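Integrase (PDB 2OXO) is the core-binding domain of an integrase that inserts the phage into the host genome by site-specific recombination and, with excisionase, excises it. Local coordinates at residues Thr2-Leu7 and Leu38-Leu43. Residues are numbered along the deposited sequence; the frame is centred on the assembly and turned at random.
Sequences TLHSWL and LPDAPL
The imidazole of His4 lies flat against Asp40: CB of Asp40 sits over one ring face, 3.8 Å from the ring centroid, in a CH-pi contact, and the carboxylate plane is turned only 21° from the ring. At the ring's edge, nearly in plane, NE2 of His4 gives a straight hydrogen bond (2.7 Å, 167°) to O of Leu38, just past the end of helix 21-37. In this core-binding, SAM-like domain of a phage integrase, residues 38-43, in the linker between helices 21-37 and 48-60, lie along the N-terminal turn of helix 3-17. The carboxylate of Asp40 faces that turn. Its OD1 accepts two bonds from opposite faces of its plane, from OG1 of Thr2 at 2.7 Å and from N of His4 at 2.8 Å, which together restrain its rotation; the N-H groups at the helix start probably favour its negative charge. With chi1 at 67°, OG1 of Thr2 is set between its own N and carbonyl carbon, facing OD1, while CG2 lies against the ring of Pro42. Asp40 is also the centre of an inverse gamma turn, past which Thr2 and Pro42 form a single beta bridge and N of Leu3 bonds to O of Ala41 (2.8 Å). On the buried side, Leu3 reaches between Leu38 and Leu43, with CD2 tight against CB of Leu38 (3.4 Å) and CD1 near CD1 of Leu43. Helix 64-83 extends this core: Leu38 touches Leu74, Leu43 touches Ala81, and the indole NE1 of Trp6 bonds to O of Ala77. CD1 of Leu43 lies 3.6 Å from CA of Leu3 and 4.2 Å from CB of Trp6.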
loop_
_atom_site.group_PDB
_atom_site.type_symbol
_atom_site.label_atom_id
_atom_site.label_comp_id
_atom_site.label_asym_id
_atom_site.label_seq_id
_atom_site.Cartn_x
_atom_site.Cartn_y
_atom_site.Cartn_z
ATOM N N THR A 2 -10.688 -6.762 -3.474
ATOM C CA THR A 2 -9.757 -7.150 -2.452
ATOM C C THR A 2 -8.422 -6.442 -2.668
ATOM O O THR A 2 -8.154 -5.872 -3.731
ATOM C CB THR A 2 -9.672 -8.681 -2.296
ATOM O OG1 THR A 2 -9.081 -9.249 -3.474
ATOM C CG2 THR A 2 -11.097 -9.248 -2.083
ATOM N N LEU A 3 -7.640 -6.402 -1.603
ATOM C CA LEU A 3 -6.367 -5.707 -1.610
ATOM C C LEU A 3 -5.426 -6.092 -2.754
ATOM O O LEU A 3 -4.960 -5.215 -3.462
ATOM C CB LEU A 3 -5.658 -5.932 -0.282
ATOM C CG LEU A 3 -4.337 -5.176 -0.112
ATOM C CD1 LEU A 3 -4.608 -3.669 -0.221
ATOM C CD2 LEU A 3 -3.664 -5.550 1.248
ATOM N N HIS A 4 -5.105 -7.378 -2.922
ATOM C CA HIS A 4 -4.131 -7.711 -3.971
ATOM C C HIS A 4 -4.639 -7.349 -5.369
ATOM O O HIS A 4 -3.900 -6.824 -6.164
ATOM C CB HIS A 4 -3.675 -9.164 -3.886
ATOM C CG HIS A 4 -2.963 -9.497 -2.613
ATOM N ND1 HIS A 4 -2.243 -10.659 -2.452
ATOM C CD2 HIS A 4 -2.854 -8.819 -1.445
ATOM C CE1 HIS A 4 -1.727 -10.685 -1.235
ATOM N NE2 HIS A 4 -2.104 -9.589 -0.596
ATOM N N SER A 5 -5.936 -7.555 -5.622
ATOM C CA SER A 5 -6.578 -7.055 -6.862
ATOM C C SER A 5 -6.451 -5.539 -6.995
ATOM O O SER A 5 -6.150 -5.037 -8.079
ATOM C CB SER A 5 -8.066 -7.504 -6.928
ATOM O OG SER A 5 -8.130 -8.942 -6.939
ATOM N N TRP A 6 -6.624 -4.804 -5.883
ATOM C CA TRP A 6 -6.533 -3.333 -5.961
ATOM C C TRP A 6 -5.082 -2.879 -6.237
ATOM O O TRP A 6 -4.858 -1.992 -7.068
ATOM C CB TRP A 6 -7.126 -2.613 -4.723
ATOM C CG TRP A 6 -6.955 -1.144 -4.922
ATOM C CD1 TRP A 6 -6.115 -0.295 -4.231
ATOM C CD2 TRP A 6 -7.544 -0.359 -5.973
ATOM N NE1 TRP A 6 -6.169 0.968 -4.780
ATOM C CE2 TRP A 6 -7.049 0.961 -5.838
ATOM C CE3 TRP A 6 -8.474 -0.641 -6.996
ATOM C CZ2 TRP A 6 -7.432 1.995 -6.706
ATOM C CZ3 TRP A 6 -8.880 0.401 -7.856
ATOM C CH2 TRP A 6 -8.368 1.706 -7.692
ATOM N N LEU A 7 -4.117 -3.537 -5.589
ATOM C CA LEU A 7 -2.679 -3.270 -5.847
ATOM C C LEU A 7 -2.340 -3.450 -7.349
ATOM O O LEU A 7 -1.646 -2.625 -7.951
ATOM C CB LEU A 7 -1.795 -4.164 -4.969
ATOM C CG LEU A 7 -1.949 -3.917 -3.450
ATOM C CD1 LEU A 7 -1.017 -4.725 -2.719
ATOM C CD2 LEU A 7 -1.712 -2.426 -3.085
ATOM N N LEU A 38 0.285 -8.219 3.805
ATOM C CA LEU A 38 -1.169 -8.161 4.096
ATOM C C LEU A 38 -1.946 -9.148 3.230
ATOM O O LEU A 38 -1.569 -9.352 2.090
ATOM C CB LEU A 38 -1.740 -6.755 3.841
ATOM C CG LEU A 38 -1.281 -5.611 4.758
ATOM C CD1 LEU A 38 -1.692 -4.198 4.214
ATOM C CD2 LEU A 38 -1.748 -5.867 6.219
ATOM N N PRO A 39 -3.089 -9.668 3.733
ATOM C CA PRO A 39 -3.847 -10.713 2.992
ATOM C C PRO A 39 -4.613 -10.166 1.778
ATOM O O PRO A 39 -4.826 -8.943 1.658
ATOM C CB PRO A 39 -4.814 -11.251 4.055
ATOM C CG PRO A 39 -5.135 -9.981 4.928
ATOM C CD PRO A 39 -3.732 -9.321 5.024
ATOM N N ASP A 40 -5.039 -11.035 0.881
ATOM C CA ASP A 40 -5.856 -10.599 -0.271
ATOM C C ASP A 40 -7.313 -10.458 0.143
ATOM O O ASP A 40 -8.187 -11.168 -0.373
ATOM C CB ASP A 40 -5.773 -11.592 -1.441
ATOM C CG ASP A 40 -6.359 -11.025 -2.742
ATOM O OD1 ASP A 40 -6.547 -9.809 -2.827
ATOM O OD2 ASP A 40 -6.633 -11.789 -3.699
ATOM N N ALA A 41 -7.581 -9.540 1.055
ATOM C CA ALA A 41 -8.889 -9.433 1.670
ATOM C C ALA A 41 -9.620 -8.181 1.155
ATOM O O ALA A 41 -8.941 -7.233 0.682
ATOM C CB ALA A 41 -8.761 -9.407 3.200
ATOM N N PRO A 42 -10.981 -8.187 1.211
ATOM C CA PRO A 42 -11.790 -7.014 0.867
ATOM C C PRO A 42 -11.200 -5.811 1.534
ATOM O O PRO A 42 -10.883 -5.889 2.695
ATOM C CB PRO A 42 -13.149 -7.322 1.521
ATOM C CG PRO A 42 -13.259 -8.818 1.369
ATOM C CD PRO A 42 -11.853 -9.330 1.614
ATOM N N LEU A 43 -11.068 -4.701 0.806
ATOM C CA LEU A 43 -10.455 -3.492 1.365
ATOM C C LEU A 43 -10.919 -3.115 2.769
ATOM O O LEU A 43 -10.094 -2.779 3.583
ATOM C CB LEU A 43 -10.659 -2.320 0.400
ATOM C CG LEU A 43 -9.552 -1.927 -0.567
ATOM C CD1 LEU A 43 -8.508 -2.964 -0.805
ATOM C CD2 LEU A 43 -10.124 -1.365 -1.851
#